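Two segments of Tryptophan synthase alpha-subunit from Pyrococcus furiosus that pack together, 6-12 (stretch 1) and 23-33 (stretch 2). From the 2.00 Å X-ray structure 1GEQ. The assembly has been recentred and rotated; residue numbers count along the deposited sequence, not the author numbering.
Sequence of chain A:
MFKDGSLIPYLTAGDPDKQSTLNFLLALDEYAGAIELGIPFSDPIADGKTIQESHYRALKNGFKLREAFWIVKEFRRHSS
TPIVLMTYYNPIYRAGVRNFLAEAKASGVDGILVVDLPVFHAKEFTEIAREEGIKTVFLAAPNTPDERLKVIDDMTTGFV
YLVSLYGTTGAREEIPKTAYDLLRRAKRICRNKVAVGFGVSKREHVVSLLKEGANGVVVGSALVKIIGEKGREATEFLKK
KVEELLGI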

# COMPACT_ATOMS: atom_id res chain seq x y z
N SER A 6 -13.45 -0.07 -3.78
CA SER A 6 -12.34 0.72 -4.28
C SER A 6 -11.13 -0.04 -4.81
O SER A 6 -10.77 -1.12 -4.33
CB SER A 6 -11.84 1.67 -3.17
OG SER A 6 -12.77 2.69 -2.88
N LEU A 7 -10.51 0.55 -5.83
CA LEU A 7 -9.30 -0.01 -6.40
C LEU A 7 -8.25 0.86 -5.71
O LEU A 7 -8.40 2.08 -5.63
CB LEU A 7 -9.26 0.19 -7.91
CG LEU A 7 -8.65 -0.99 -8.67
CD1 LEU A 7 -9.56 -2.20 -8.50
CD2 LEU A 7 -8.49 -0.66 -10.15
N ILE A 8 -7.20 0.22 -5.21
CA ILE A 8 -6.15 0.94 -4.49
C ILE A 8 -4.81 0.69 -5.16
O ILE A 8 -4.20 -0.37 -4.98
CB ILE A 8 -6.09 0.45 -3.02
CG1 ILE A 8 -7.46 0.64 -2.37
CG2 ILE A 8 -4.98 1.17 -2.26
CD1 ILE A 8 -7.64 -0.14 -1.07
N PRO A 9 -4.33 1.66 -5.95
CA PRO A 9 -3.04 1.46 -6.61
C PRO A 9 -1.88 1.51 -5.62
O PRO A 9 -1.93 2.22 -4.61
CB PRO A 9 -2.96 2.63 -7.60
CG PRO A 9 -4.42 3.08 -7.78
CD PRO A 9 -4.97 2.91 -6.39
N TYR A 10 -0.84 0.72 -5.90
CA TYR A 10 0.37 0.74 -5.10
C TYR A 10 1.45 1.14 -6.09
O TYR A 10 1.49 0.62 -7.21
CB TYR A 10 0.75 -0.64 -4.54
CG TYR A 10 2.21 -0.68 -4.13
CD1 TYR A 10 2.61 -0.26 -2.86
CD2 TYR A 10 3.20 -0.99 -5.07
CE1 TYR A 10 3.97 -0.15 -2.53
CE2 TYR A 10 4.55 -0.88 -4.75
CZ TYR A 10 4.93 -0.45 -3.49
OH TYR A 10 6.28 -0.29 -3.20
N LEU A 11 2.32 2.07 -5.70
CA LEU A 11 3.42 2.52 -6.55
C LEU A 11 4.63 2.72 -5.66
O LEU A 11 4.50 3.11 -4.51
CB LEU A 11 3.09 3.86 -7.23
CG LEU A 11 1.98 3.94 -8.28
CD1 LEU A 11 1.83 5.37 -8.74
CD2 LEU A 11 2.31 3.04 -9.45
N THR A 12 5.82 2.45 -6.20
CA THR A 12 7.03 2.66 -5.41
C THR A 12 7.52 4.09 -5.65
O THR A 12 7.62 4.53 -6.80
CB THR A 12 8.13 1.66 -5.82
OG1 THR A 12 7.68 0.32 -5.53
CG2 THR A 12 9.42 1.93 -5.05
N ASN A 23 3.52 12.16 -11.43
CA ASN A 23 2.75 12.11 -12.67
C ASN A 23 1.85 10.88 -12.70
O ASN A 23 0.70 10.95 -13.16
CB ASN A 23 3.68 12.08 -13.89
CG ASN A 23 4.33 13.42 -14.16
OD1 ASN A 23 3.98 14.43 -13.55
ND2 ASN A 23 5.26 13.44 -15.11
N PHE A 24 2.36 9.75 -12.23
CA PHE A 24 1.57 8.52 -12.23
C PHE A 24 0.38 8.68 -11.28
O PHE A 24 -0.74 8.31 -11.62
CB PHE A 24 2.41 7.31 -11.79
CG PHE A 24 3.59 7.02 -12.69
CD1 PHE A 24 3.55 7.35 -14.05
CD2 PHE A 24 4.71 6.36 -12.20
CE1 PHE A 24 4.62 7.02 -14.90
CE2 PHE A 24 5.78 6.03 -13.03
CZ PHE A 24 5.73 6.36 -14.39
N LEU A 25 0.63 9.21 -10.08
CA LEU A 25 -0.43 9.39 -9.09
C LEU A 25 -1.56 10.27 -9.61
O LEU A 25 -2.74 9.94 -9.46
CB LEU A 25 0.15 9.99 -7.81
CG LEU A 25 1.12 9.12 -6.99
CD1 LEU A 25 1.59 9.89 -5.78
CD2 LEU A 25 0.43 7.83 -6.58
N LEU A 26 -1.20 11.40 -10.22
CA LEU A 26 -2.20 12.32 -10.75
C LEU A 26 -3.03 11.65 -11.85
O LEU A 26 -4.22 11.91 -11.98
CB LEU A 26 -1.51 13.58 -11.28
CG LEU A 26 -0.90 14.44 -10.17
CD1 LEU A 26 0.05 15.48 -10.75
CD2 LEU A 26 -2.02 15.11 -9.39
N ALA A 27 -2.40 10.79 -12.64
CA ALA A 27 -3.13 10.11 -13.71
C ALA A 27 -4.07 9.02 -13.21
O ALA A 27 -5.11 8.77 -13.82
CB ALA A 27 -2.14 9.53 -14.72
N LEU A 28 -3.71 8.35 -12.11
CA LEU A 28 -4.55 7.28 -11.58
C LEU A 28 -5.56 7.73 -10.53
O LEU A 28 -6.48 6.99 -10.17
CB LEU A 28 -3.67 6.18 -10.96
CG LEU A 28 -2.69 5.45 -11.87
CD1 LEU A 28 -1.84 4.48 -11.05
CD2 LEU A 28 -3.46 4.71 -12.95
N ASP A 29 -5.40 8.95 -10.04
CA ASP A 29 -6.28 9.47 -9.01
C ASP A 29 -7.79 9.33 -9.27
O ASP A 29 -8.53 8.95 -8.37
CB ASP A 29 -5.97 10.94 -8.73
CG ASP A 29 -6.55 11.42 -7.42
OD1 ASP A 29 -6.86 12.62 -7.30
OD2 ASP A 29 -6.68 10.59 -6.49
N GLU A 30 -8.24 9.62 -10.48
CA GLU A 30 -9.67 9.53 -10.78
C GLU A 30 -10.25 8.13 -10.68
O GLU A 30 -11.47 7.96 -10.68
CB GLU A 30 -9.99 10.11 -12.16
CG GLU A 30 -9.33 9.38 -13.32
CD GLU A 30 -9.92 9.78 -14.66
OE1 GLU A 30 -9.14 10.03 -15.61
OE2 GLU A 30 -11.16 9.84 -14.76
N TYR A 31 -9.40 7.11 -10.61
CA TYR A 31 -9.89 5.74 -10.51
C TYR A 31 -9.66 5.15 -9.12
O TYR A 31 -10.21 4.11 -8.79
CB TYR A 31 -9.19 4.81 -11.50
CG TYR A 31 -9.12 5.27 -12.93
CD1 TYR A 31 -7.96 5.86 -13.44
CD2 TYR A 31 -10.19 5.06 -13.80
CE1 TYR A 31 -7.87 6.22 -14.79
CE2 TYR A 31 -10.11 5.42 -15.15
CZ TYR A 31 -8.94 6.00 -15.63
OH TYR A 31 -8.84 6.34 -16.96
N ALA A 32 -8.85 5.83 -8.32
CA ALA A 32 -8.48 5.34 -6.99
C ALA A 32 -9.37 5.73 -5.81
O ALA A 32 -9.85 6.85 -5.72
CB ALA A 32 -7.05 5.75 -6.69
N GLY A 33 -9.55 4.77 -4.90
CA GLY A 33 -10.34 5.01 -3.70
C GLY A 33 -9.34 5.38 -2.61
O GLY A 33 -9.67 6.02 -1.62
O HOH W 1 -11.64 2.68 -7.08

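Stretch 2 begins as a helix running almost antiparallel to the strand 6-12: the N-to-C directions differ by 172°, and the axes approach to 10.2 Å, a spacing that leaves room for side chains between the two backbones. Asn23, at the start, is exposed and makes no contact. Phe24 is the first to reach the strand, its CB lying 3.7 Å from Leu11 CD1. Leu25 points its CA-to-CB bond sideways, but its m,t rotamer brings the end of the side chain nearer, so that Leu25 CD2 sits 3.6 Å from Leu11 CD1. Leu11, also m,t and pointing toward the helix, loses 80 Å² to this contact, the largest share of any residue; a long, branched, apolar side chain suits a site lined by carbon.

Leu26 and Ala27 lie out of reach. One turn after Phe24, Leu28 points back toward the strand, and its CD1 is 4.1 Å from Pro9 CB and 4.4 Å from Leu11 CD1. Pro9 and Leu11 both point toward stretch 2, whereas Ile8 and Tyr10 point away, the alternation expected of a strand.

Asp29 and Glu30 make no contact with the strand. At Tyr31 the backbone takes over: a water accepts from Leu7 N (2.7 Å) and donates to Tyr31 O (2.6 Å), linking the two main chains. Ala32 packs its CB 3.5 Å from Pro9 CD, and its CA makes a CA-H...O contact of 3.5 Å with Leu7 O. The same oxygen accepts the direct hydrogen bond between the stretches, from Gly33 N to Leu7 O, 3.0 Å long and nearly linear at 171°. Gly33 fits closely here: its CA is 3.5 Å from Ser6 OG, and an ideal CB would fall 2.0 Å from that oxygen, a clash. Altogether 384 Å² is buried, summed over both sides.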